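Local coordinates for protein cyanuric acid amidohydrolase (Azorhizobium caulinodans, PDB 4NQ3) that hydrolyses cyanuric acid by opening its s-triazine ring, giving carboxybiuret that decays to biuret, a step in the breakdown of herbicides such as atrazine, at residues M125-V128 against R129-Q133; A132-V135 against R136-M139; G194-A198 against L199-A203. All coordinates share one frame; numbering follows the deposited sequence.

Interaction 1: residues M125-V128 against R129-Q133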
HETATM    1  N   MSE A 125       4.559  22.464  23.961  1.00 31.13           N
HETATM    2  CA  MSE A 125       5.784  23.025  24.557  1.00 35.08           C
HETATM    3  C   MSE A 125       6.481  22.087  25.544  1.00 33.86           C
HETATM    4  O   MSE A 125       7.706  22.138  25.694  1.00 33.54           O
HETATM    5  CB  MSE A 125       5.486  24.343  25.256  1.00 33.65           C
HETATM    6  CG  MSE A 125       4.989  25.411  24.313  1.00 35.40           C
HETATM    7 SE   MSE A 125       6.333  25.889  23.028  0.45 22.03          SE
HETATM    8  CE  MSE A 125       7.768  26.447  24.248  1.00 22.67           C
ATOM      9  N   GLY A 126       5.705  21.239  26.215  1.00 31.01           N
ATOM     10  CA  GLY A 126       6.286  20.168  27.009  1.00 31.44           C
ATOM     11  C   GLY A 126       7.387  19.422  26.260  1.00 27.43           C
ATOM     12  O   GLY A 126       8.520  19.299  26.729  1.00 29.13           O
ATOM     13  N   GLN A 127       7.059  18.916  25.080  1.00 22.67           N
ATOM     14  CA  GLN A 127       8.050  18.194  24.295  1.00 23.48           C
ATOM     15  C   GLN A 127       9.209  19.084  23.890  1.00 23.98           C
ATOM     16  O   GLN A 127      10.371  18.683  23.978  1.00 24.26           O
ATOM     17  CB  GLN A 127       7.413  17.582  23.054  1.00 18.58           C
ATOM     18  CG  GLN A 127       8.383  16.785  22.240  1.00 19.84           C
ATOM     19  CD  GLN A 127       7.671  15.871  21.281  1.00 29.50           C
ATOM     20  OE1 GLN A 127       6.511  16.131  20.913  1.00 23.41           O
ATOM     21  NE2 GLN A 127       8.339  14.773  20.885  1.00 18.32           N
ATOM     22  N   VAL A 128       8.887  20.296  23.447  1.00 25.21           N
ATOM     23  CA  VAL A 128       9.909  21.232  23.007  1.00 22.88           C
ATOM     24  C   VAL A 128      10.941  21.478  24.087  1.00 29.35           C
ATOM     25  O   VAL A 128      12.150  21.417  23.824  1.00 36.86           O
ATOM     26  CB  VAL A 128       9.332  22.584  22.613  1.00 20.49           C
ATOM     27  CG1 VAL A 128      10.475  23.511  22.266  1.00 19.07           C
ATOM     28  CG2 VAL A 128       8.353  22.446  21.440  1.00 21.15           C
ATOM     29  N   ARG A 129      10.471  21.741  25.307  1.00 24.95           N
ATOM     30  CA  ARG A 129      11.387  22.055  26.395  1.00 24.22           C
ATOM     31  C   ARG A 129      12.182  20.832  26.785  1.00 29.34           C
ATOM     32  O   ARG A 129      13.361  20.933  27.125  1.00 29.26           O
ATOM     33  CB  ARG A 129      10.643  22.608  27.601  1.00 24.10           C
ATOM     34  CG  ARG A 129      10.002  23.975  27.365  1.00 23.09           C
ATOM     35  CD  ARG A 129       9.391  24.446  28.660  1.00 34.45           C
ATOM     36  NE  ARG A 129       8.176  25.227  28.463  1.00 46.25           N
ATOM     37  CZ  ARG A 129       8.138  26.475  27.998  1.00 62.14           C
ATOM     38  NH1 ARG A 129       9.263  27.122  27.677  1.00 63.09           N
ATOM     39  NH2 ARG A 129       6.962  27.076  27.855  1.00 66.05           N
HETATM   40  N   MSE A 130      11.542  19.669  26.718  1.00 31.79           N
HETATM   41  CA  MSE A 130      12.198  18.434  27.141  1.00 28.19           C
HETATM   42  C   MSE A 130      13.397  18.155  26.241  1.00 24.58           C
HETATM   43  O   MSE A 130      14.497  17.892  26.717  1.00 27.73           O
HETATM   44  CB  MSE A 130      11.213  17.255  27.124  1.00 25.80           C
HETATM   45  CG  MSE A 130      11.820  15.989  27.649  1.00 24.56           C
HETATM   46 SE   MSE A 130      10.569  14.521  27.842  0.63 26.08          SE
HETATM   47  CE  MSE A 130       9.310  15.384  29.040  1.00 65.60           C
ATOM     48  N   VAL A 131      13.181  18.253  24.937  1.00 28.01           N
ATOM     49  CA  VAL A 131      14.220  17.973  23.969  1.00 24.51           C
ATOM     50  C   VAL A 131      15.305  19.043  24.046  1.00 25.37           C
ATOM     51  O   VAL A 131      16.501  18.726  24.045  1.00 22.54           O
ATOM     52  CB  VAL A 131      13.621  17.900  22.548  1.00 21.80           C
ATOM     53  CG1 VAL A 131      14.695  17.887  21.500  1.00 21.41           C
ATOM     54  CG2 VAL A 131      12.727  16.664  22.416  1.00 20.50           C
ATOM     55  N   ALA A 132      14.889  20.300  24.191  1.00 28.39           N
ATOM     56  CA  ALA A 132      15.837  21.405  24.290  1.00 26.78           C
ATOM     57  C   ALA A 132      16.835  21.180  25.412  1.00 28.02           C
ATOM     58  O   ALA A 132      18.042  21.377  25.230  1.00 29.48           O
ATOM     59  CB  ALA A 132      15.108  22.694  24.502  1.00 30.22           C
ATOM     60  N   GLN A 133      16.326  20.770  26.574  1.00 26.45           N
ATOM     61  CA  GLN A 133      17.163  20.491  27.733  1.00 29.74           C
ATOM     62  C   GLN A 133      18.126  19.360  27.402  1.00 30.93           C
ATOM     63  O   GLN A 133      19.319  19.456  27.699  1.00 36.05           O
ATOM     64  CB  GLN A 133      16.315  20.156  28.966  1.00 38.02           C
ATOM     65  CG  GLN A 133      15.950  21.390  29.825  1.00 50.89           C
ATOM     66  CD  GLN A 133      14.669  21.209  30.683  1.00 74.69           C
ATOM     67  OE1 GLN A 133      14.093  20.111  30.768  1.00 65.53           O
ATOM     68  NE2 GLN A 133      14.206  22.310  31.288  1.00 84.80           N
TER

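Interaction 2: residues A132-V135 against R136-M139. With SO4 (sulfate ion), chain F.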
ATOM      1  N   ALA A 132      14.889  20.300  24.191  1.00 28.39           N
ATOM      2  CA  ALA A 132      15.837  21.405  24.290  1.00 26.78           C
ATOM      3  C   ALA A 132      16.835  21.180  25.412  1.00 28.02           C
ATOM      4  O   ALA A 132      18.042  21.377  25.230  1.00 29.48           O
ATOM      5  CB  ALA A 132      15.108  22.694  24.502  1.00 30.22           C
ATOM      6  N   GLN A 133      16.326  20.770  26.574  1.00 26.45           N
ATOM      7  CA  GLN A 133      17.163  20.491  27.733  1.00 29.74           C
ATOM      8  C   GLN A 133      18.126  19.360  27.402  1.00 30.93           C
ATOM      9  O   GLN A 133      19.319  19.456  27.699  1.00 36.05           O
ATOM     10  CB  GLN A 133      16.315  20.156  28.966  1.00 38.02           C
ATOM     11  CG  GLN A 133      15.950  21.390  29.825  1.00 50.89           C
ATOM     12  CD  GLN A 133      14.669  21.209  30.683  1.00 74.69           C
ATOM     13  OE1 GLN A 133      14.093  20.111  30.768  1.00 65.53           O
ATOM     14  NE2 GLN A 133      14.206  22.310  31.288  1.00 84.80           N
ATOM     15  N   ALA A 134      17.606  18.273  26.829  1.00 31.04           N
ATOM     16  CA  ALA A 134      18.453  17.148  26.443  1.00 20.48           C
ATOM     17  C   ALA A 134      19.549  17.535  25.438  1.00 32.90           C
ATOM     18  O   ALA A 134      20.715  17.125  25.574  1.00 28.06           O
ATOM     19  CB  ALA A 134      17.611  16.042  25.872  1.00 18.96           C
ATOM     20  N   VAL A 135      19.190  18.346  24.443  1.00 29.90           N
ATOM     21  CA  VAL A 135      20.170  18.759  23.445  1.00 28.77           C
ATOM     22  C   VAL A 135      21.285  19.577  24.077  1.00 29.99           C
ATOM     23  O   VAL A 135      22.442  19.476  23.654  1.00 33.19           O
ATOM     24  CB  VAL A 135      19.552  19.577  22.327  1.00 22.25           C
ATOM     25  CG1 VAL A 135      20.627  20.032  21.386  1.00 23.05           C
ATOM     26  CG2 VAL A 135      18.543  18.743  21.592  1.00 21.36           C
ATOM     27  N   ARG A 136      20.952  20.373  25.094  1.00 30.19           N
ATOM     28  CA  ARG A 136      21.992  21.128  25.791  1.00 29.06           C
ATOM     29  C   ARG A 136      22.947  20.143  26.492  1.00 30.53           C
ATOM     30  O   ARG A 136      24.175  20.262  26.362  1.00 37.09           O
ATOM     31  CB  ARG A 136      21.380  22.133  26.767  1.00 28.14           C
ATOM     32  CG  ARG A 136      20.811  23.385  26.091  1.00 36.98           C
ATOM     33  CD  ARG A 136      20.036  24.237  27.100  1.00 51.28           C
ATOM     34  NE  ARG A 136      19.157  25.248  26.490  1.00 61.81           N
ATOM     35  CZ  ARG A 136      17.844  25.349  26.738  1.00 63.06           C
ATOM     36  NH1 ARG A 136      17.247  24.504  27.582  1.00 60.11           N
ATOM     37  NH2 ARG A 136      17.119  26.297  26.149  1.00 62.80           N
ATOM     38  N   ARG A 137      22.389  19.152  27.191  1.00 29.17           N
ATOM     39  CA  ARG A 137      23.191  18.115  27.839  1.00 23.54           C
ATOM     40  C   ARG A 137      24.096  17.389  26.865  1.00 28.52           C
ATOM     41  O   ARG A 137      25.286  17.259  27.116  1.00 29.39           O
ATOM     42  CB  ARG A 137      22.299  17.102  28.556  1.00 31.92           C
ATOM     43  CG  ARG A 137      21.864  17.539  29.948  1.00 34.48           C
ATOM     44  CD  ARG A 137      21.047  16.474  30.642  1.00 33.25           C
ATOM     45  NE  ARG A 137      19.637  16.635  30.323  1.00 39.75           N
ATOM     46  CZ  ARG A 137      18.850  15.653  29.916  1.00 44.25           C
ATOM     47  NH1 ARG A 137      19.346  14.431  29.758  1.00 54.96           N
ATOM     48  NH2 ARG A 137      17.576  15.896  29.651  1.00 40.33           N
ATOM     49  N   ALA A 138      23.548  16.920  25.750  1.00 23.15           N
ATOM     50  CA  ALA A 138      24.377  16.212  24.785  1.00 25.40           C
ATOM     51  C   ALA A 138      25.489  17.109  24.234  1.00 28.43           C
ATOM     52  O   ALA A 138      26.615  16.648  24.031  1.00 27.30           O
ATOM     53  CB  ALA A 138      23.533  15.682  23.655  1.00 27.19           C
HETATM   54  N   MSE A 139      25.172  18.381  23.994  1.00 32.53           N
HETATM   55  CA  MSE A 139      26.167  19.358  23.561  1.00 30.04           C
HETATM   56  C   MSE A 139      27.354  19.387  24.510  1.00 30.61           C
HETATM   57  O   MSE A 139      28.511  19.283  24.095  1.00 29.88           O
HETATM   58  CB  MSE A 139      25.554  20.756  23.474  1.00 33.67           C
HETATM   59  CG  MSE A 139      24.909  21.080  22.147  1.00 35.07           C
HETATM   60 SE   MSE A 139      24.269  22.902  22.165  0.53 27.81          SE
HETATM   61  CE  MSE A 139      25.977  23.821  22.147  1.00 32.68           C
TER
HETATM   62  S   SO4 F 404      21.454  12.147  29.986  0.72 71.74           S
HETATM   63  O1  SO4 F 404      21.784  13.527  30.352  0.72 72.99           O
HETATM   64  O2  SO4 F 404      21.093  11.356  31.163  0.72 72.49           O
HETATM   65  O3  SO4 F 404      20.303  12.164  29.091  0.72 67.28           O
HETATM   66  O4  SO4 F 404      22.618  11.540  29.332  0.72 70.19           O

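Interaction 3: residues G194-A198 against L199-A203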
ATOM      1  N   GLY A 194      12.631  22.266  19.631  1.00 26.73           N
ATOM      2  CA  GLY A 194      13.448  22.072  20.817  1.00 22.13           C
ATOM      3  C   GLY A 194      14.922  22.166  20.467  1.00 28.43           C
ATOM      4  O   GLY A 194      15.679  22.851  21.166  1.00 27.22           O
ATOM      5  N   ILE A 195      15.333  21.501  19.385  1.00 20.15           N
ATOM      6  CA  ILE A 195      16.699  21.631  18.907  1.00 27.75           C
ATOM      7  C   ILE A 195      16.993  23.087  18.542  1.00 33.39           C
ATOM      8  O   ILE A 195      18.052  23.638  18.888  1.00 35.80           O
ATOM      9  CB  ILE A 195      16.960  20.730  17.684  1.00 26.85           C
ATOM     10  CG1 ILE A 195      16.939  19.264  18.106  1.00 24.43           C
ATOM     11  CG2 ILE A 195      18.307  21.039  17.050  1.00 19.90           C
ATOM     12  CD1 ILE A 195      16.847  18.316  16.953  1.00 20.59           C
ATOM     13  N   ALA A 196      16.042  23.714  17.859  1.00 31.42           N
ATOM     14  CA  ALA A 196      16.235  25.090  17.432  1.00 33.80           C
ATOM     15  C   ALA A 196      16.420  25.958  18.677  1.00 37.70           C
ATOM     16  O   ALA A 196      17.360  26.756  18.775  1.00 39.18           O
ATOM     17  CB  ALA A 196      15.046  25.571  16.581  1.00 27.91           C
ATOM     18  N   LEU A 197      15.539  25.751  19.646  1.00 33.69           N
ATOM     19  CA  LEU A 197      15.568  26.524  20.866  1.00 29.25           C
ATOM     20  C   LEU A 197      16.913  26.354  21.552  1.00 31.15           C
ATOM     21  O   LEU A 197      17.458  27.292  22.107  1.00 40.29           O
ATOM     22  CB  LEU A 197      14.431  26.105  21.790  1.00 30.52           C
ATOM     23  CG  LEU A 197      14.461  26.806  23.143  1.00 29.86           C
ATOM     24  CD1 LEU A 197      14.487  28.286  22.922  1.00 31.58           C
ATOM     25  CD2 LEU A 197      13.254  26.398  23.956  1.00 31.24           C
ATOM     26  N   ALA A 198      17.440  25.140  21.528  1.00 29.80           N
ATOM     27  CA  ALA A 198      18.675  24.849  22.235  1.00 29.29           C
ATOM     28  C   ALA A 198      19.898  25.430  21.524  1.00 29.86           C
ATOM     29  O   ALA A 198      20.921  25.702  22.163  1.00 32.31           O
ATOM     30  CB  ALA A 198      18.830  23.339  22.411  1.00 30.77           C
ATOM     31  N   LEU A 199      19.802  25.610  20.210  1.00 27.12           N
ATOM     32  CA  LEU A 199      20.924  26.127  19.438  1.00 26.81           C
ATOM     33  C   LEU A 199      20.771  27.631  19.208  1.00 35.56           C
ATOM     34  O   LEU A 199      21.638  28.281  18.633  1.00 39.61           O
ATOM     35  CB  LEU A 199      21.038  25.389  18.103  1.00 28.14           C
ATOM     36  CG  LEU A 199      21.258  23.870  18.097  1.00 30.37           C
ATOM     37  CD1 LEU A 199      21.387  23.343  16.670  1.00 24.63           C
ATOM     38  CD2 LEU A 199      22.489  23.469  18.909  1.00 26.26           C
ATOM     39  N   GLY A 200      19.664  28.192  19.663  1.00 28.70           N
ATOM     40  CA  GLY A 200      19.468  29.617  19.528  1.00 30.66           C
ATOM     41  C   GLY A 200      19.053  30.037  18.137  1.00 40.66           C
ATOM     42  O   GLY A 200      19.190  31.204  17.766  1.00 41.51           O
ATOM     43  N   GLU A 201      18.555  29.088  17.353  1.00 35.46           N
ATOM     44  CA  GLU A 201      18.069  29.404  16.012  1.00 38.67           C
ATOM     45  C   GLU A 201      16.658  29.997  16.067  1.00 41.47           C
ATOM     46  O   GLU A 201      16.179  30.595  15.093  1.00 46.27           O
ATOM     47  CB  GLU A 201      18.083  28.164  15.128  1.00 38.79           C
ATOM     48  CG  GLU A 201      19.478  27.602  14.857  1.00 45.18           C
ATOM     49  CD  GLU A 201      19.418  26.289  14.084  1.00 55.25           C
ATOM     50  OE1 GLU A 201      18.744  25.344  14.558  1.00 53.26           O
ATOM     51  OE2 GLU A 201      20.030  26.210  12.993  1.00 63.41           O
ATOM     52  N   VAL A 202      16.010  29.828  17.219  1.00 38.57           N
ATOM     53  CA  VAL A 202      14.676  30.364  17.473  1.00 35.05           C
ATOM     54  C   VAL A 202      14.639  30.949  18.877  1.00 44.14           C
ATOM     55  O   VAL A 202      15.266  30.414  19.794  1.00 47.89           O
ATOM     56  CB  VAL A 202      13.589  29.287  17.367  1.00 32.52           C
ATOM     57  CG1 VAL A 202      12.268  29.877  17.715  1.00 31.29           C
ATOM     58  CG2 VAL A 202      13.538  28.714  15.970  1.00 38.68           C
ATOM     59  N   ALA A 203      13.903  32.038  19.052  1.00 49.03           N
ATOM     60  CA  ALA A 203      13.771  32.678  20.359  1.00 49.71           C
ATOM     61  C   ALA A 203      12.684  32.009  21.194  1.00 53.97           C
ATOM     62  O   ALA A 203      11.681  31.534  20.644  1.00 54.38           O
ATOM     63  CB  ALA A 203      13.462  34.143  20.177  1.00 51.45           C
TER
HETATM   64  O   HOH W   1      17.247  30.281  21.464  1.00 41.79           O

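Interaction 1: residues M125-V128 against R129-Q133
M125, a selenomethionine, meets R129 one turn further along the helix, with its terminal methyl CE lying over one face of the guanidinium, 3.5 Å above the plane and displaced toward the rim. CE is 3.7 Å from R129 NH2. M125 reaches this place by folding: its chain bends about the CB-CG and CG-SE bonds (chi2 -64°, chi3 -58°), which curls the methyl back over the arginine. Beyond that touch, R129 is on the loose, solvent side. Its NH1 forms a salt bridge with E204 and its NH2 another with a sulfate, probably from the crystallisation liquor, so charge holds both terminal nitrogens on this exposed side while the selenium-bound methyl rests on the guanidinium face.

The tight side is the opposite in character. V128 and V131 are buried, and with Q127 they pack on A190 and S191 of helix 180-199. Q127 CG also comes within 4.3 Å of V131 CG2. The buried amide of Q127 is well supplied: OE1 takes the backbone N-H of G123, and NE2 bonds to S187 and H234.

Between the two sides runs the backbone. R129 N bonds to M125 O at 2.8 Å, nearly straight at 166°, and V131 N to Q127 O at 3.0 Å. M130 N and A132 N repeat the pattern to G126 O and V128 O. At the start, D209 accepts the N-H of M125. This is the first two and a half turns of an alpha helix, amphipathic in build, whose apolar side packs on helix 180-199 within the predicted repeating unit B of the cyclic amide hydrolase fold.

Interaction 2: residues A132-V135 against R136-M139
R137 lays one face of its guanidinium on the backbone of A134, with A134 CA 3.5 Å above the plane and offset toward the rim, while a bound sulfate, distinct from the one at R129 and probably from the crystallisation liquor, sits at the edge, its sulfur in the plane. NH1 donates to sulfate O1 over 2.7 Å, close to straight at 164°, and also bonds to the carbonyl of H113, whose own N-H holds the same ion. With chi3 at -89° the chain kinks at CD, and the guanidinium turns back along the helix toward A134, where NH2 ends 3.8 Å from A134 CB. R136 has A132 CB over one face of its guanidinium, 4.2 Å from NH1. The same NH1 passes Q133 CG at 4.1 Å, with the amide and guanidinium planes 54° apart.

All of this hangs on the continuing alpha helix 125-141, whose i to i+4 bonds run from R136 N to A132 O through to M139 N to V135 O; A138 N to A134 O measures 2.8 Å. This helix packs against helix 180-199 and a mixed four-stranded sheet.

The buried side is apolar. V135 touches I236 and V153 on that sheet as well as I195 and A198 of the neighbouring helix. V135 CG1 stands 4.5 Å from CG of the selenomethionine M139, whose chain bends at SE and runs on toward V150 and L199.

Interaction 3: residues G194-A198 against L199-A203
L199 N donates to I195 O at 2.9 Å, the last ordinary i to i+4 bond of helix 180-199, although at 136° it is already bent. The chain then breaks out of the helix, and E201 N reaches back five residues to A196 O, 3.0 Å away with an N-H angle of 145°. G200 N adds a long, weak bond to L197 O at 3.4 Å. This pair, the six-to-one bond enclosing the five-to-two bond, with G200 at positive phi, is a Schellman motif closing the C-terminal end of helix 180-199. A196 O is also approached by L199 N and G200 N, both only weakly bonded.

One layer out, a water donates to two carbonyls, to L197 O at 3.1 Å and to V202 O, bridging the last turn to the outgoing loop. The side chain of E201 leads away to the 220-222 loop: OE1 bonds to S220, while OE2 takes the backbone N-H of A221 and a salt bridge from R222.

Packing finishes the cap. V202 turns its CG2 branch, anti to its carbonyl carbon, onto A196 CB at 3.5 Å, an apolar contact across the turn. L197 CD1 lies 3.9 Å from V202 O. On the inner side, I195 and L199 run side by side, CG2 to CD1 at 3.9 Å, pointing into the core toward the sheet and helix 125-141.

Chemically, the helix end has several carbonyls and few N-H groups to meet them. The glycine turn returns N-H groups from G200 and E201, and the water donates to L197 O and V202 O, so A196 O keeps one good bond, from E201 N, and L197 O a weak one from G200 N backed by the water.

How the interactions relate
Interactions 1 and 2 are successive turns of helix 125-141, sharing A132 and Q133, with centres 10 Å apart. Interaction 3 ends the partner helix, 10 Å from interaction 1 and 11 Å from interaction 2. The two helices meet closely where A132 CB is 3.4 Å from G194 O. Further along, V135 CB lies 3.8 Å from A198 CB, and M139 SE is 3.8 Å from L199 CD2. Interactions 1 and 3 come similarly near bound barbituric acid, about 11 Å from the Q127 side chain and about 12 Å from that of I195; Q127 is also about 7 Å from the S227 side chain. At interaction 3, the E201 side chain is about 12 Å from a bound magnesium ion.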